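Long-range contact in putative lipoate-protein ligase A subunit 2 (Thermoplasma acidophilum DSM 1728, PDB 3R07), which is a putative lipoate-protein ligase subunit, a small protein in which a beta sheet packs against helices: residues M4-K15 with I19-K31. Sequence-based numbering, arbitrary orientation.
Sequences MHMMYSKNWKAK and IRVTLDLDGNRIK
Ser-9 and Thr-22 face each other as a non-hydrogen-bonded pair and join through their hydroxyls, OG of Ser-9 lying 2.8 Å from OG1 of Thr-22. On the same face, Arg-20 runs beside Asn-11 and brings NH1 to within 2.9 Å of OD1 of Asn-11. The acceptor lies in the guanidinium plane, but the donor stands well above the amide plane and the N-H...O angle is only 131°; NE of Arg-20 has its stronger partner, a salt bridge, in an acidic side chain on the chain of another protein. Backbone bonds run in pairs between Met-6 and Leu-25, Tyr-8 and Leu-23, and Lys-10 and Val-21, and the N-H of Gly-27 meets O of Met-4 at 2.7 Å. Strands 5-13 and 18-26, whose segments run 171° from parallel, form a beta hairpin in a sheet that strand 29-36 continues past a type II' turn from Asp-26 to Arg-29. On the face carrying Tyr-8, Leu-23 and Leu-25, the phenol swings toward the neighbouring strand, its CG set between backbone N and carbonyl carbon (chi1 64°). CB of Leu-23 sits over the ring in a CH-pi contact, 4.2 Å from the Tyr-8 centroid, while CD1 of Leu-25 meets the ring edge in plane, 3.9 Å from CE2 of Tyr-8. Farther toward the start of strand 5-13, CG of Met-6 packs on the same CD1 of Leu-25, and helix 83-88 covers Val-21 and Ile-19 through Leu-88 and Phe-84.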
# COMPACT_ATOMS: atom_id res chain seq x y z
N MET B 4 16.36 23.55 26.55
CA MET B 4 17.08 22.25 26.42
C MET B 4 17.16 21.78 24.97
O MET B 4 16.53 22.36 24.08
CB MET B 4 16.35 21.15 27.18
CG MET B 4 15.63 21.57 28.41
SD MET B 4 14.19 20.49 28.56
CE MET B 4 14.88 18.89 29.00
N HIS B 5 17.95 20.72 24.77
CA HIS B 5 17.96 19.95 23.54
C HIS B 5 17.15 18.69 23.85
O HIS B 5 17.35 18.04 24.88
CB HIS B 5 19.39 19.62 23.10
CG HIS B 5 19.48 18.86 21.81
ND1 HIS B 5 19.29 19.45 20.57
CD2 HIS B 5 19.75 17.55 21.56
CE1 HIS B 5 19.43 18.54 19.62
NE2 HIS B 5 19.72 17.38 20.19
N MET B 6 16.21 18.37 22.97
CA MET B 6 15.29 17.26 23.19
C MET B 6 14.92 16.58 21.88
O MET B 6 14.69 17.23 20.87
CB MET B 6 14.05 17.76 23.93
CG MET B 6 12.77 17.04 23.57
SD MET B 6 11.82 16.54 25.02
CE MET B 6 11.25 18.12 25.67
N MET B 7 14.87 15.26 21.92
CA MET B 7 14.51 14.46 20.75
C MET B 7 13.59 13.35 21.14
O MET B 7 13.93 12.54 21.98
CB MET B 7 15.74 13.81 20.13
CG MET B 7 16.41 14.64 19.09
SD MET B 7 17.96 13.86 18.64
CE MET B 7 18.87 14.06 20.19
N TYR B 8 12.43 13.28 20.50
CA TYR B 8 11.55 12.16 20.77
C TYR B 8 10.98 11.42 19.55
O TYR B 8 11.15 11.83 18.40
CB TYR B 8 10.46 12.55 21.76
CG TYR B 8 9.51 13.60 21.27
CD1 TYR B 8 8.29 13.23 20.71
CD2 TYR B 8 9.81 14.95 21.38
CE1 TYR B 8 7.38 14.17 20.27
CE2 TYR B 8 8.90 15.91 20.92
CZ TYR B 8 7.69 15.51 20.37
OH TYR B 8 6.79 16.43 19.93
N SER B 9 10.31 10.32 19.86
CA SER B 9 9.71 9.45 18.88
C SER B 9 8.38 9.01 19.41
O SER B 9 8.28 8.61 20.56
CB SER B 9 10.60 8.25 18.64
OG SER B 9 11.64 8.64 17.77
N LYS B 10 7.37 9.05 18.55
CA LYS B 10 6.00 8.87 18.98
C LYS B 10 5.19 8.13 17.91
O LYS B 10 5.30 8.44 16.73
CB LYS B 10 5.42 10.25 19.21
CG LYS B 10 4.70 10.43 20.50
CD LYS B 10 4.02 11.77 20.49
CE LYS B 10 2.55 11.59 20.71
NZ LYS B 10 2.27 11.71 22.14
N ASN B 11 4.40 7.14 18.31
CA ASN B 11 3.41 6.49 17.43
C ASN B 11 2.03 7.03 17.73
O ASN B 11 1.78 7.52 18.82
CB ASN B 11 3.37 4.98 17.66
CG ASN B 11 4.73 4.35 17.66
OD1 ASN B 11 5.59 4.67 16.84
ND2 ASN B 11 4.94 3.45 18.60
N TRP B 12 1.14 6.95 16.76
CA TRP B 12 -0.25 7.31 17.00
C TRP B 12 -1.21 6.54 16.11
O TRP B 12 -1.17 6.71 14.90
CB TRP B 12 -0.46 8.82 16.84
CG TRP B 12 -1.92 9.19 16.95
CD1 TRP B 12 -2.71 9.72 15.98
CD2 TRP B 12 -2.76 9.01 18.11
NE1 TRP B 12 -3.99 9.90 16.45
CE2 TRP B 12 -4.05 9.47 17.75
CE3 TRP B 12 -2.55 8.50 19.41
CZ2 TRP B 12 -5.14 9.45 18.66
CZ3 TRP B 12 -3.63 8.49 20.31
CH2 TRP B 12 -4.91 8.95 19.93
N LYS B 13 -2.07 5.70 16.71
CA LYS B 13 -3.16 5.04 15.98
C LYS B 13 -4.22 6.05 15.61
O LYS B 13 -4.74 6.75 16.47
CB LYS B 13 -3.79 3.90 16.79
CG LYS B 13 -3.19 2.48 16.59
CD LYS B 13 -3.36 1.93 15.15
CE LYS B 13 -4.82 1.59 14.80
NZ LYS B 13 -5.16 1.91 13.37
N ALA B 14 -4.48 6.18 14.31
CA ALA B 14 -5.63 6.94 13.83
C ALA B 14 -6.74 5.92 13.52
O ALA B 14 -6.58 4.72 13.82
CB ALA B 14 -5.24 7.75 12.60
N LYS B 15 -7.85 6.37 12.92
CA LYS B 15 -8.93 5.43 12.60
C LYS B 15 -8.50 4.45 11.51
O LYS B 15 -8.68 3.24 11.66
CB LYS B 15 -10.25 6.14 12.26
CG LYS B 15 -11.50 5.41 12.83
CD LYS B 15 -12.81 5.82 12.14
CE LYS B 15 -14.03 5.04 12.68
NZ LYS B 15 -15.10 4.83 11.64
N ILE B 19 0.57 7.02 12.50
CA ILE B 19 1.55 8.08 12.25
C ILE B 19 2.73 7.96 13.22
O ILE B 19 2.54 7.91 14.43
CB ILE B 19 0.91 9.47 12.36
CG1 ILE B 19 -0.49 9.46 11.71
CG2 ILE B 19 1.85 10.53 11.75
CD1 ILE B 19 -1.14 10.81 11.56
N ARG B 20 3.95 7.86 12.69
CA ARG B 20 5.16 7.89 13.52
C ARG B 20 5.81 9.22 13.29
O ARG B 20 5.92 9.67 12.15
CB ARG B 20 6.16 6.82 13.15
CG ARG B 20 5.61 5.44 12.97
CD ARG B 20 6.74 4.47 12.88
NE ARG B 20 6.28 3.12 12.61
CZ ARG B 20 5.84 2.25 13.53
NH1 ARG B 20 5.78 2.60 14.80
NH2 ARG B 20 5.45 1.03 13.17
N VAL B 21 6.23 9.86 14.38
CA VAL B 21 6.92 11.15 14.29
C VAL B 21 8.24 11.09 15.04
O VAL B 21 8.31 10.46 16.09
CB VAL B 21 6.07 12.31 14.89
CG1 VAL B 21 6.81 13.57 14.71
CG2 VAL B 21 4.75 12.44 14.19
N THR B 22 9.28 11.72 14.49
CA THR B 22 10.50 12.00 15.27
C THR B 22 10.82 13.50 15.25
O THR B 22 11.05 14.08 14.19
CB THR B 22 11.74 11.18 14.79
OG1 THR B 22 11.62 9.83 15.25
CG2 THR B 22 13.06 11.77 15.36
N LEU B 23 10.82 14.13 16.44
CA LEU B 23 11.13 15.56 16.54
C LEU B 23 12.43 15.82 17.25
O LEU B 23 12.76 15.18 18.25
CB LEU B 23 10.04 16.32 17.27
CG LEU B 23 8.78 16.64 16.49
CD1 LEU B 23 7.73 15.70 17.00
CD2 LEU B 23 8.35 18.07 16.73
N ASP B 24 13.17 16.78 16.71
CA ASP B 24 14.43 17.25 17.25
C ASP B 24 14.18 18.68 17.75
O ASP B 24 13.92 19.57 16.94
CB ASP B 24 15.43 17.25 16.10
CG ASP B 24 16.85 17.30 16.55
OD1 ASP B 24 17.14 17.77 17.68
OD2 ASP B 24 17.70 16.88 15.73
N LEU B 25 14.20 18.88 19.06
CA LEU B 25 13.81 20.19 19.64
C LEU B 25 14.98 20.98 20.25
O LEU B 25 15.68 20.49 21.14
CB LEU B 25 12.72 20.04 20.69
CG LEU B 25 11.43 19.27 20.44
CD1 LEU B 25 10.54 19.35 21.67
CD2 LEU B 25 10.71 19.81 19.21
N ASP B 26 15.16 22.20 19.76
CA ASP B 26 16.11 23.13 20.34
C ASP B 26 15.30 24.18 21.10
O ASP B 26 14.74 25.10 20.52
CB ASP B 26 16.97 23.76 19.24
CG ASP B 26 17.90 24.85 19.76
OD1 ASP B 26 17.58 25.46 20.82
OD2 ASP B 26 18.95 25.10 19.11
N GLY B 27 15.24 24.02 22.41
CA GLY B 27 14.39 24.89 23.21
C GLY B 27 12.93 24.70 22.84
O GLY B 27 12.35 23.64 23.09
N ASN B 28 12.35 25.73 22.24
CA ASN B 28 10.92 25.74 21.93
C ASN B 28 10.71 25.53 20.41
O ASN B 28 9.59 25.54 19.90
CB ASN B 28 10.31 27.08 22.42
CG ASN B 28 8.86 26.95 22.93
OD1 ASN B 28 8.52 26.06 23.74
ND2 ASN B 28 7.99 27.85 22.47
N ARG B 29 11.82 25.29 19.72
CA ARG B 29 11.89 25.42 18.28
C ARG B 29 12.27 24.10 17.61
O ARG B 29 13.11 23.33 18.11
CB ARG B 29 12.91 26.53 17.96
CG ARG B 29 12.70 27.24 16.64
CD ARG B 29 13.67 26.71 15.60
NE ARG B 29 15.05 26.83 16.07
CZ ARG B 29 16.13 26.41 15.42
NH1 ARG B 29 16.03 25.83 14.24
NH2 ARG B 29 17.33 26.58 15.98
N ILE B 30 11.65 23.83 16.46
CA ILE B 30 11.78 22.55 15.77
C ILE B 30 13.00 22.57 14.87
O ILE B 30 13.04 23.31 13.88
CB ILE B 30 10.49 22.21 14.97
CG1 ILE B 30 9.32 21.94 15.92
CG2 ILE B 30 10.75 21.02 14.03
CD1 ILE B 30 7.96 21.90 15.26
N LYS B 31 14.00 21.77 15.22
CA LYS B 31 15.25 21.76 14.49
C LYS B 31 15.14 20.79 13.33
O LYS B 31 15.62 21.06 12.23
CB LYS B 31 16.39 21.36 15.43
CG LYS B 31 17.78 21.40 14.82
CD LYS B 31 18.86 21.11 15.85
CE LYS B 31 20.25 21.12 15.17
NZ LYS B 31 21.40 21.15 16.15